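Local coordinates for protein proteasome accessory factor B/C (PafBC) (Paenarthrobacter aurescens, PDB 6SJ9) that probably regulates transcription of the bacterial DNA damage response, joining winged helix-turn-helix, WYL and WCX domains in a single chain, at residues L433-A438 with R474-V479; S480-A485 with L530-Y535; A104-E109 with G392-Y397; S98-L103 with S456-V461. All blocks are in the same frame, centred on the assembly; numbering follows the deposited sequence.

Contact 1: residues L433-A438 with R474-V479; sequences LLTGLA and RLAGSV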
loop_
_atom_site.group_PDB
_atom_site.type_symbol
_atom_site.label_atom_id
_atom_site.label_comp_id
_atom_site.label_asym_id
_atom_site.label_seq_id
_atom_site.Cartn_x
_atom_site.Cartn_y
_atom_site.Cartn_z
ATOM N N LEU A 433 3.781 3.122 9.571
ATOM C CA LEU A 433 3.189 4.191 8.790
ATOM C C LEU A 433 4.101 5.426 8.739
ATOM O O LEU A 433 4.189 6.088 7.694
ATOM C CB LEU A 433 1.812 4.534 9.375
ATOM C CG LEU A 433 0.714 3.470 9.177
ATOM C CD1 LEU A 433 -0.423 3.791 10.082
ATOM C CD2 LEU A 433 0.265 3.489 7.762
ATOM N N LEU A 434 4.781 5.748 9.849
ATOM C CA LEU A 434 5.717 6.872 9.862
ATOM C C LEU A 434 6.840 6.668 8.879
ATOM O O LEU A 434 7.406 7.629 8.366
ATOM C CB LEU A 434 6.333 7.074 11.241
ATOM C CG LEU A 434 5.394 7.846 12.138
ATOM C CD1 LEU A 434 5.835 7.760 13.594
ATOM C CD2 LEU A 434 5.378 9.317 11.626
ATOM N N THR A 435 7.227 5.429 8.656
ATOM C CA THR A 435 8.250 5.200 7.657
ATOM C C THR A 435 7.758 5.595 6.277
ATOM O O THR A 435 8.491 6.231 5.510
ATOM C CB THR A 435 8.689 3.752 7.700
ATOM O OG1 THR A 435 9.216 3.528 9.012
ATOM C CG2 THR A 435 9.809 3.530 6.663
ATOM N N GLY A 436 6.514 5.227 5.940
ATOM C CA GLY A 436 5.960 5.627 4.647
ATOM C C GLY A 436 5.774 7.135 4.580
ATOM O O GLY A 436 6.044 7.759 3.544
ATOM N N LEU A 437 5.365 7.747 5.707
ATOM C CA LEU A 437 5.205 9.184 5.717
ATOM C C LEU A 437 6.548 9.888 5.578
ATOM O O LEU A 437 6.620 10.959 4.969
ATOM C CB LEU A 437 4.496 9.638 7.010
ATOM C CG LEU A 437 3.021 9.192 7.104
ATOM C CD1 LEU A 437 2.525 9.392 8.522
ATOM C CD2 LEU A 437 2.134 10.014 6.144
ATOM N N ALA A 438 7.621 9.332 6.146
ATOM C CA ALA A 438 8.898 10.030 6.025
ATOM C C ALA A 438 9.434 9.970 4.596
ATOM O O ALA A 438 10.076 10.923 4.129
ATOM C CB ALA A 438 9.900 9.505 7.056
ATOM N N ARG A 474 11.269 8.471 16.532
ATOM C CA ARG A 474 12.518 9.162 16.203
ATOM C C ARG A 474 13.292 8.399 15.140
ATOM O O ARG A 474 13.780 8.990 14.172
ATOM C CB ARG A 474 13.368 9.390 17.455
ATOM C CG ARG A 474 14.325 10.581 17.249
ATOM C CD ARG A 474 15.139 10.930 18.505
ATOM N NE ARG A 474 14.315 11.060 19.703
ATOM C CZ ARG A 474 13.721 12.186 20.097
ATOM N NH1 ARG A 474 13.856 13.307 19.397
ATOM N NH2 ARG A 474 12.988 12.188 21.203
ATOM N N LEU A 475 13.434 7.086 15.293
ATOM C CA LEU A 475 14.079 6.312 14.226
ATOM C C LEU A 475 13.157 6.156 13.023
ATOM O O LEU A 475 13.587 6.297 11.867
ATOM C CB LEU A 475 14.513 4.940 14.717
ATOM C CG LEU A 475 15.622 5.056 15.761
ATOM C CD1 LEU A 475 16.122 3.682 16.146
ATOM C CD2 LEU A 475 16.747 5.916 15.209
ATOM N N ALA A 476 11.887 5.814 13.276
ATOM C CA ALA A 476 10.990 5.450 12.189
ATOM C C ALA A 476 10.611 6.663 11.333
ATOM O O ALA A 476 10.418 6.518 10.132
ATOM C CB ALA A 476 9.752 4.740 12.764
ATOM N N GLY A 477 10.474 7.858 11.932
ATOM C CA GLY A 477 10.037 9.047 11.209
ATOM C C GLY A 477 11.150 9.721 10.432
ATOM O O GLY A 477 10.937 10.774 9.827
ATOM N N SER A 478 12.347 9.138 10.439
ATOM C CA SER A 478 13.504 9.692 9.754
ATOM C C SER A 478 13.963 8.786 8.612
ATOM O O SER A 478 13.966 7.559 8.728
ATOM C CB SER A 478 14.653 9.866 10.765
ATOM O OG SER A 478 15.843 10.294 10.147
ATOM N N VAL A 479 14.459 9.402 7.551
ATOM C CA VAL A 479 15.107 8.677 6.463
ATOM C C VAL A 479 16.618 8.889 6.495
ATOM O O VAL A 479 17.316 8.525 5.547
ATOM C CB VAL A 479 14.511 9.049 5.090
ATOM C CG1 VAL A 479 13.035 8.735 5.059
ATOM C CG2 VAL A 479 14.724 10.537 4.868
#
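Ala438 of helix 427-441 meets Gly477 and Val479, which lie just beyond the C-terminal end of the short helix 472-476. Helix 427-441, of the PafC helix-turn-helix region, packs side-on against that end and the loop that follows, where the chain runs on toward helix 489-501. The two backbones come close: the CA atoms of Leu434 and Gly477 are 5.0 Å apart. Ala438, Ala476 and Gly477 are small, in keeping with this spacing. Ala438 CB points across the contact and presses on the carbonyl Gly477 O at 3.2 Å. Leu434 also starts toward the other segment, but chi1 of -81° sets its CG beside its own backbone N. Its CB is the part that faces Gly477 CA, while the side chain also packs on Thr466 and Ala469 of helix 457-469. Thr435 has OG1 anti to its carbonyl carbon (chi1 -61°), and OG1 is hydrogen-bonded to Ala431 O one turn back. Its CA-H approaches Ala476 O, with CA and O 3.5 Å apart. Val479 closes the far end of the contact. Its backbone is hydrogen-bonded to Ser529, and its CG1 lies 3.8 Å from Ala438 CB.

Contact 2: residues S480-A485 with L530-Y535; sequences SGQSVA and LDSTWY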
loop_
_atom_site.group_PDB
_atom_site.type_symbol
_atom_site.label_atom_id
_atom_site.label_comp_id
_atom_site.label_asym_id
_atom_site.label_seq_id
_atom_site.Cartn_x
_atom_site.Cartn_y
_atom_site.Cartn_z
ATOM N N SER A 480 17.141 9.452 7.587
ATOM C CA SER A 480 18.575 9.725 7.693
ATOM C C SER A 480 19.186 9.518 9.080
ATOM O O SER A 480 20.409 9.449 9.186
ATOM C CB SER A 480 18.867 11.160 7.262
ATOM O OG SER A 480 18.569 11.981 8.368
ATOM N N GLY A 481 18.445 9.524 10.158
ATOM C CA GLY A 481 19.175 9.532 11.431
ATOM C C GLY A 481 19.738 8.207 11.919
ATOM O O GLY A 481 20.579 8.207 12.819
ATOM N N GLN A 482 19.342 7.093 11.316
ATOM C CA GLN A 482 19.682 5.783 11.842
ATOM C C GLN A 482 21.188 5.650 12.054
ATOM O O GLN A 482 21.998 6.127 11.255
ATOM C CB GLN A 482 19.161 4.720 10.872
ATOM C CG GLN A 482 19.586 3.287 11.144
ATOM C CD GLN A 482 18.862 2.673 12.349
ATOM O OE1 GLN A 482 17.734 3.068 12.693
ATOM N NE2 GLN A 482 19.501 1.689 12.978
ATOM N N SER A 483 21.572 5.000 13.138
ATOM C CA SER A 483 22.983 4.775 13.291
ATOM C C SER A 483 23.444 3.728 12.281
ATOM O O SER A 483 22.642 3.086 11.596
ATOM C CB SER A 483 23.285 4.362 14.725
ATOM O OG SER A 483 22.480 3.261 15.075
ATOM N N VAL A 484 24.760 3.574 12.184
ATOM C CA VAL A 484 25.389 2.721 11.193
ATOM C C VAL A 484 26.187 1.655 11.930
ATOM O O VAL A 484 27.037 1.987 12.762
ATOM C CB VAL A 484 26.305 3.568 10.284
ATOM C CG1 VAL A 484 26.900 2.756 9.125
ATOM C CG2 VAL A 484 25.535 4.760 9.767
ATOM N N ALA A 485 25.926 0.383 11.620
ATOM C CA ALA A 485 26.714 -0.708 12.188
ATOM C C ALA A 485 28.176 -0.554 11.783
ATOM O O ALA A 485 28.469 -0.015 10.729
ATOM C CB ALA A 485 26.215 -2.075 11.727
ATOM N N LEU A 530 15.694 3.151 6.123
ATOM C CA LEU A 530 14.298 2.769 6.290
ATOM C C LEU A 530 14.247 1.531 7.158
ATOM O O LEU A 530 14.970 0.572 6.876
ATOM C CB LEU A 530 13.616 2.396 4.970
ATOM C CG LEU A 530 13.352 3.445 3.945
ATOM C CD1 LEU A 530 12.730 2.765 2.762
ATOM C CD2 LEU A 530 12.434 4.432 4.592
ATOM N N ASP A 531 13.410 1.541 8.195
ATOM C CA ASP A 531 13.255 0.345 9.030
ATOM C C ASP A 531 14.609 -0.139 9.541
ATOM O O ASP A 531 14.978 -1.293 9.346
ATOM C CB ASP A 531 12.544 -0.783 8.265
ATOM C CG ASP A 531 12.073 -1.916 9.197
ATOM O OD1 ASP A 531 12.007 -1.676 10.426
ATOM O OD2 ASP A 531 11.820 -3.048 8.721
ATOM N N SER A 532 15.401 0.791 10.074
ATOM C CA SER A 532 16.733 0.520 10.620
ATOM C C SER A 532 17.735 -0.022 9.581
ATOM O O SER A 532 18.776 -0.565 9.959
ATOM C CB SER A 532 16.640 -0.454 11.794
ATOM O OG SER A 532 15.807 0.098 12.797
ATOM N N THR A 533 17.476 0.142 8.270
ATOM C CA THR A 533 18.371 -0.329 7.213
ATOM C C THR A 533 18.872 0.804 6.331
ATOM O O THR A 533 18.083 1.642 5.872
ATOM C CB THR A 533 17.676 -1.393 6.365
ATOM O OG1 THR A 533 17.143 -2.385 7.240
ATOM C CG2 THR A 533 18.634 -2.053 5.390
ATOM N N TRP A 534 20.182 0.788 6.033
ATOM C CA TRP A 534 20.739 1.790 5.134
ATOM C C TRP A 534 20.690 1.304 3.692
ATOM O O TRP A 534 20.967 0.147 3.387
ATOM C CB TRP A 534 22.174 2.183 5.520
ATOM C CG TRP A 534 22.173 3.138 6.665
ATOM C CD1 TRP A 534 22.356 2.840 7.988
ATOM C CD2 TRP A 534 21.873 4.533 6.599
ATOM N NE1 TRP A 534 22.210 3.977 8.750
ATOM C CE2 TRP A 534 21.929 5.036 7.920
ATOM C CE3 TRP A 534 21.591 5.416 5.543
ATOM C CZ2 TRP A 534 21.711 6.392 8.229
ATOM C CZ3 TRP A 534 21.359 6.771 5.844
ATOM C CH2 TRP A 534 21.408 7.238 7.207
ATOM N N TYR A 535 20.357 2.214 2.805
ATOM C CA TYR A 535 20.327 1.946 1.382
ATOM C C TYR A 535 21.047 3.066 0.659
ATOM O O TYR A 535 21.175 4.185 1.176
ATOM C CB TYR A 535 18.893 1.895 0.823
ATOM C CG TYR A 535 17.969 0.862 1.431
ATOM C CD1 TYR A 535 17.318 1.100 2.658
ATOM C CD2 TYR A 535 17.696 -0.312 0.754
ATOM C CE1 TYR A 535 16.449 0.151 3.190
ATOM C CE2 TYR A 535 16.853 -1.252 1.260
ATOM C CZ TYR A 535 16.215 -1.002 2.485
ATOM O OH TYR A 535 15.377 -1.952 2.988
#
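Trp534 and the chain from Ser480 to Val484 form the tight part of this contact. The indole edge lies against a run of backbone carbonyls. Trp534 NE1 donates to Ser483 O at 3.0 Å with an N-H...O angle of 150°. The acceptor lies in the ring plane, but the donor stands above the carbonyl plane of Ser483. A second bond, from Trp534 NE1 to Gln482 O, is weak at 3.3 Å. Further round the same edge, Trp534 CH2 comes within 3.1 Å of Ser480 O. Val484 CG2 packs at 3.6 Å from Trp534 NE1, and the two side chains cross at about a right angle.

Trp534 sits on strand 533-540 of the five-stranded antiparallel sheet of the second WYL domain, in keeping with the Sm-like fold of such domains. A type I' turn from Leu530 to Thr533 makes the hairpin between strands 517-530 and 533-540. The loop 480-485 passes beside that hairpin on its way to helix 489-501. Phe492 of that helix meets the buried indole ring edge-to-face.

The solvent side is looser. Gln482 has CG anti to its backbone N, and its chain then bends at chi2, 74°. The bend sets CD 3.5 Å from Ser532 CA. The amide plane is turned 61° from that of the indole. Gln482 OE1 is 3.4 Å from Ser532 CA and 3.5 Å from Ser532 OG, a proximity rather than a hydrogen bond. Ser532 is exposed on this side.

Contact 3: residues A104-E109 with G392-Y397; sequences AAQLWE and GLPEGY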
loop_
_atom_site.group_PDB
_atom_site.type_symbol
_atom_site.label_atom_id
_atom_site.label_comp_id
_atom_site.label_asym_id
_atom_site.label_seq_id
_atom_site.Cartn_x
_atom_site.Cartn_y
_atom_site.Cartn_z
ATOM N N ALA A 104 1.042 6.256 2.363
ATOM C CA ALA A 104 2.151 5.897 3.225
ATOM C C ALA A 104 2.147 4.401 3.543
ATOM O O ALA A 104 3.195 3.765 3.588
ATOM C CB ALA A 104 2.059 6.715 4.529
ATOM N N ALA A 105 0.982 3.836 3.800
ATOM C CA ALA A 105 0.914 2.412 4.120
ATOM C C ALA A 105 1.339 1.582 2.939
ATOM O O ALA A 105 1.949 0.514 3.110
ATOM C CB ALA A 105 -0.530 2.039 4.557
ATOM N N GLN A 106 1.061 2.073 1.717
ATOM C CA GLN A 106 1.531 1.349 0.557
ATOM C C GLN A 106 3.037 1.396 0.460
ATOM O O GLN A 106 3.678 0.412 0.025
ATOM C CB GLN A 106 0.919 1.924 -0.719
ATOM C CG GLN A 106 -0.571 1.672 -0.869
ATOM C CD GLN A 106 -1.099 2.136 -2.263
ATOM O OE1 GLN A 106 -0.658 1.624 -3.324
ATOM N NE2 GLN A 106 -2.052 3.069 -2.258
ATOM N N LEU A 107 3.644 2.542 0.811
ATOM C CA LEU A 107 5.112 2.560 0.739
ATOM C C LEU A 107 5.721 1.615 1.759
ATOM O O LEU A 107 6.707 0.943 1.470
ATOM C CB LEU A 107 5.647 3.974 0.951
ATOM C CG LEU A 107 5.179 5.017 -0.089
ATOM C CD1 LEU A 107 6.042 6.237 0.075
ATOM C CD2 LEU A 107 5.219 4.535 -1.609
ATOM N N TRP A 108 5.163 1.593 2.978
ATOM C CA TRP A 108 5.709 0.749 4.033
ATOM C C TRP A 108 5.707 -0.707 3.580
ATOM O O TRP A 108 6.684 -1.448 3.767
ATOM C CB TRP A 108 4.873 0.892 5.322
ATOM C CG TRP A 108 5.113 -0.314 6.196
ATOM C CD1 TRP A 108 4.270 -1.356 6.403
ATOM C CD2 TRP A 108 6.299 -0.598 6.958
ATOM N NE1 TRP A 108 4.853 -2.274 7.242
ATOM C CE2 TRP A 108 6.097 -1.829 7.601
ATOM C CE3 TRP A 108 7.521 0.066 7.133
ATOM C CZ2 TRP A 108 7.059 -2.428 8.418
ATOM C CZ3 TRP A 108 8.494 -0.519 7.966
ATOM C CH2 TRP A 108 8.251 -1.765 8.600
ATOM N N GLU A 109 4.578 -1.132 3.004
ATOM C CA GLU A 109 4.431 -2.509 2.570
ATOM C C GLU A 109 5.521 -2.879 1.582
ATOM O O GLU A 109 6.146 -3.935 1.725
ATOM C CB GLU A 109 3.027 -2.701 1.975
ATOM C CG GLU A 109 2.849 -3.991 1.211
ATOM C CD GLU A 109 1.380 -4.324 0.981
ATOM O OE1 GLU A 109 0.593 -4.420 1.948
ATOM O OE2 GLU A 109 1.002 -4.450 -0.188
ATOM N N GLY A 392 -6.943 -1.099 -2.088
ATOM C CA GLY A 392 -7.228 -1.791 -0.869
ATOM C C GLY A 392 -6.547 -1.065 0.259
ATOM O O GLY A 392 -5.924 -0.007 0.088
ATOM N N LEU A 393 -6.741 -1.618 1.458
ATOM C CA LEU A 393 -6.214 -1.065 2.697
ATOM C C LEU A 393 -5.091 -1.978 3.168
ATOM O O LEU A 393 -5.333 -3.179 3.366
ATOM C CB LEU A 393 -7.314 -0.950 3.758
ATOM C CG LEU A 393 -8.537 -0.167 3.231
ATOM C CD1 LEU A 393 -9.573 0.050 4.294
ATOM C CD2 LEU A 393 -8.162 1.190 2.604
ATOM N N PRO A 394 -3.856 -1.510 3.294
ATOM C CA PRO A 394 -2.810 -2.381 3.838
ATOM C C PRO A 394 -3.133 -2.777 5.276
ATOM O O PRO A 394 -4.025 -2.228 5.940
ATOM C CB PRO A 394 -1.524 -1.545 3.716
ATOM C CG PRO A 394 -1.794 -0.575 2.606
ATOM C CD PRO A 394 -3.302 -0.260 2.720
ATOM N N GLU A 395 -2.342 -3.710 5.788
ATOM C CA GLU A 395 -2.515 -4.079 7.178
ATOM C C GLU A 395 -2.096 -2.923 8.069
ATOM O O GLU A 395 -1.235 -2.111 7.718
ATOM C CB GLU A 395 -1.694 -5.317 7.531
ATOM C CG GLU A 395 -2.207 -5.983 8.798
ATOM C CD GLU A 395 -1.110 -6.150 9.838
ATOM O OE1 GLU A 395 -0.596 -7.281 9.979
ATOM O OE2 GLU A 395 -0.742 -5.145 10.491
ATOM N N GLY A 396 -2.754 -2.837 9.217
ATOM C CA GLY A 396 -2.539 -1.758 10.140
ATOM C C GLY A 396 -3.186 -0.455 9.731
ATOM O O GLY A 396 -3.100 0.514 10.493
ATOM N N TYR A 397 -3.813 -0.373 8.430
ATOM C CA TYR A 397 -4.611 0.778 8.012
ATOM C C TYR A 397 -6.075 0.443 8.313
ATOM O O TYR A 397 -6.552 -0.614 7.882
ATOM C CB TYR A 397 -4.434 1.076 6.510
ATOM C CG TYR A 397 -5.052 2.414 6.113
ATOM C CD1 TYR A 397 -4.350 3.606 6.288
ATOM C CD2 TYR A 397 -6.374 2.496 5.662
ATOM C CE1 TYR A 397 -4.922 4.834 5.964
ATOM C CE2 TYR A 397 -6.958 3.723 5.342
ATOM C CZ TYR A 397 -6.229 4.895 5.510
ATOM O OH TYR A 397 -6.799 6.124 5.210
#
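Ala105 of helix 95-118 presses its CB onto the ring of Pro394. Ala105 CB is 3.5 Å from Pro394 CG, which is tighter than usual van der Waals contact. Pro394 CB is next at 3.8 Å from the same methyl, and Pro394 CD follows at 4.0 Å. The methyl comes obliquely at the CG corner of the pyrrolidine. Gln106 and Glu109 stand beside this pair. Glu109 has CG anti to its backbone N (chi1 167°), and its side chain crosses the proline at about a right angle. Glu109 OE1 is 4.0 Å from Pro394 CB, while OE2 makes a salt bridge to Arg142. The amide of Gln106 is held by a hydrogen bond from NE2 to Ile387 O.

The loop is shaped by a type II turn from Pro394 to Tyr397, closed by a bond of 3.1 Å from Tyr397 N to Pro394 O. Gly396 takes the positive phi of this turn, 76°. The turn brings Tyr397 CB to 4.5 Å from Ala105 CB. Tyr397 OH approaches Ser98 O of helix 95-118, probably as a hydrogen bond, though the distance is too short to be reliable. The contact is buried close to the centre of the chain. Here the loop between helix 378-389 and strand 404-407, within the PafC helix-turn-helix region, rests on helix 95-118. Helix 427-441 packs on that helix too, through Leu433 on Ala105 and Leu437 on Ala104.

Contact 4: residues S98-L103 with S456-V461; sequences STVLLL and SALESV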
loop_
_atom_site.group_PDB
_atom_site.type_symbol
_atom_site.label_atom_id
_atom_site.label_comp_id
_atom_site.label_asym_id
_atom_site.label_seq_id
_atom_site.Cartn_x
_atom_site.Cartn_y
_atom_site.Cartn_z
ATOM N N SER A 98 -6.290 10.908 6.239
ATOM C CA SER A 98 -6.473 9.486 6.044
ATOM C C SER A 98 -6.053 9.041 4.658
ATOM O O SER A 98 -5.543 7.925 4.505
ATOM C CB SER A 98 -7.947 9.137 6.254
ATOM O OG SER A 98 -8.392 9.605 7.524
ATOM N N THR A 99 -6.262 9.891 3.641
ATOM C CA THR A 99 -5.862 9.502 2.292
ATOM C C THR A 99 -4.342 9.514 2.142
ATOM O O THR A 99 -3.775 8.573 1.600
ATOM C CB THR A 99 -6.501 10.434 1.253
ATOM O OG1 THR A 99 -7.908 10.510 1.490
ATOM C CG2 THR A 99 -6.244 9.927 -0.167
ATOM N N VAL A 100 -3.670 10.529 2.690
ATOM C CA VAL A 100 -2.213 10.544 2.694
ATOM C C VAL A 100 -1.684 9.310 3.392
ATOM O O VAL A 100 -0.794 8.608 2.896
ATOM C CB VAL A 100 -1.698 11.797 3.407
ATOM C CG1 VAL A 100 -0.126 11.669 3.585
ATOM C CG2 VAL A 100 -2.090 13.013 2.660
ATOM N N LEU A 101 -2.277 9.002 4.538
ATOM C CA LEU A 101 -1.862 7.847 5.314
ATOM C C LEU A 101 -1.976 6.568 4.507
ATOM O O LEU A 101 -1.251 5.601 4.757
ATOM C CB LEU A 101 -2.712 7.791 6.571
ATOM C CG LEU A 101 -2.137 6.955 7.670
ATOM C CD1 LEU A 101 -0.847 7.587 8.065
ATOM C CD2 LEU A 101 -3.120 6.973 8.759
ATOM N N LEU A 102 -2.929 6.529 3.583
ATOM C CA LEU A 102 -3.135 5.377 2.721
ATOM C C LEU A 102 -1.975 5.170 1.756
ATOM O O LEU A 102 -1.518 4.042 1.546
ATOM C CB LEU A 102 -4.422 5.605 1.944
ATOM C CG LEU A 102 -4.885 4.610 0.911
ATOM C CD1 LEU A 102 -4.681 3.209 1.459
ATOM C CD2 LEU A 102 -6.400 4.893 0.689
ATOM N N LEU A 103 -1.446 6.254 1.213
ATOM C CA LEU A 103 -0.296 6.138 0.331
ATOM C C LEU A 103 0.911 5.704 1.153
ATOM O O LEU A 103 1.691 4.865 0.718
ATOM C CB LEU A 103 -0.068 7.477 -0.394
ATOM C CG LEU A 103 1.026 7.488 -1.416
ATOM C CD1 LEU A 103 0.876 6.368 -2.375
ATOM C CD2 LEU A 103 1.075 8.891 -2.123
ATOM N N SER A 456 0.108 21.433 5.564
ATOM C CA SER A 456 -0.428 20.368 4.728
ATOM C C SER A 456 -0.914 19.187 5.589
ATOM O O SER A 456 -0.567 19.045 6.767
ATOM C CB SER A 456 0.628 19.896 3.732
ATOM O OG SER A 456 1.713 19.268 4.408
ATOM N N ALA A 457 -1.742 18.348 4.972
ATOM C CA ALA A 457 -2.210 17.100 5.563
ATOM C C ALA A 457 -1.073 16.118 5.830
ATOM O O ALA A 457 -1.129 15.331 6.785
ATOM C CB ALA A 457 -3.204 16.426 4.620
ATOM N N LEU A 458 -0.073 16.101 4.966
ATOM C CA LEU A 458 1.072 15.244 5.217
ATOM C C LEU A 458 1.716 15.617 6.544
ATOM O O LEU A 458 2.012 14.752 7.366
ATOM C CB LEU A 458 2.082 15.354 4.079
ATOM C CG LEU A 458 3.378 14.620 4.421
ATOM C CD1 LEU A 458 3.101 13.061 4.512
ATOM C CD2 LEU A 458 4.468 14.920 3.359
ATOM N N GLU A 459 1.927 16.905 6.769
ATOM C CA GLU A 459 2.570 17.349 8.003
ATOM C C GLU A 459 1.726 16.983 9.224
ATOM O O GLU A 459 2.245 16.499 10.242
ATOM C CB GLU A 459 2.814 18.858 7.972
ATOM C CG GLU A 459 3.398 19.360 9.293
ATOM C CD GLU A 459 3.230 20.871 9.532
ATOM O OE1 GLU A 459 2.146 21.428 9.220
ATOM O OE2 GLU A 459 4.173 21.493 10.073
ATOM N N SER A 460 0.419 17.235 9.152
ATOM C CA SER A 460 -0.389 17.027 10.340
ATOM C C SER A 460 -0.526 15.547 10.673
ATOM O O SER A 460 -0.520 15.186 11.853
ATOM C CB SER A 460 -1.780 17.687 10.203
ATOM O OG SER A 460 -2.636 16.998 9.308
ATOM N N VAL A 461 -0.686 14.680 9.666
ATOM C CA VAL A 461 -0.817 13.259 9.972
ATOM C C VAL A 461 0.531 12.706 10.461
ATOM O O VAL A 461 0.553 11.809 11.315
ATOM C CB VAL A 461 -1.404 12.454 8.798
ATOM C CG1 VAL A 461 -0.385 12.226 7.699
ATOM C CG2 VAL A 461 -1.935 11.128 9.279
#
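Val100 of helix 95-118 points toward the first turn of helix 457-469, and its two methyls divide the work. CG1, anti to the backbone N (chi1 172°), lies 3.6 Å from Leu458 CD1. CG2 faces Ala457 CB at 4.1 Å. The Val100 and Leu458 side chains cross at about a right angle. Val461 also points across, one turn after Leu458. Its CG1 closes on Val100 CG1 at 4.2 Å, and its CG2 meets Leu101 CD1 at 3.9 Å. Leu101 does not start toward the second helix. With CG anti to its backbone N (chi1 -161°), its CD1 reaches this second methyl, and the two side chains cross at a slant. The axes of the short segments 98-103 and 457-461 approach to 9.1 Å at 82°, so the pairing is nearly perpendicular. It joins helix 95-118 to helix 457-469 of the PafC region, with Leu437 of helix 427-441 packing on Val100, Leu458 and Val461. Ser460 OG is bonded to Glu97 of the first helix, beside the apolar patch. Between the two segments themselves only aliphatic carbons meet. The contact therefore depends on the fit of aliphatic side chains and on their burial, not on directed polar bonds.

How the contacts relate
Contacts 3 and 4 are buried and share helix 95-118, which takes a loop at one level and a helix at the next; Tyr397 and Gly392 of contact 3 pack on Leu102 of contact 4. Contact 1 is partly buried and uses helix 427-441, whose Leu433 and Leu437 reach contacts 3 and 4. Contact 2 lies at the surface, about 24 Å from contact 4 between centres, and follows contact 1 directly in the chain. Chemistry changes with place. Contact 4 is purely aliphatic, and contact 3 adds a proline with the carboxylate of Glu109 at its flank. Contact 1 mixes methyls with backbone carbonyls. Contact 2 alone has hydrogen bonds between its segments, through its indole.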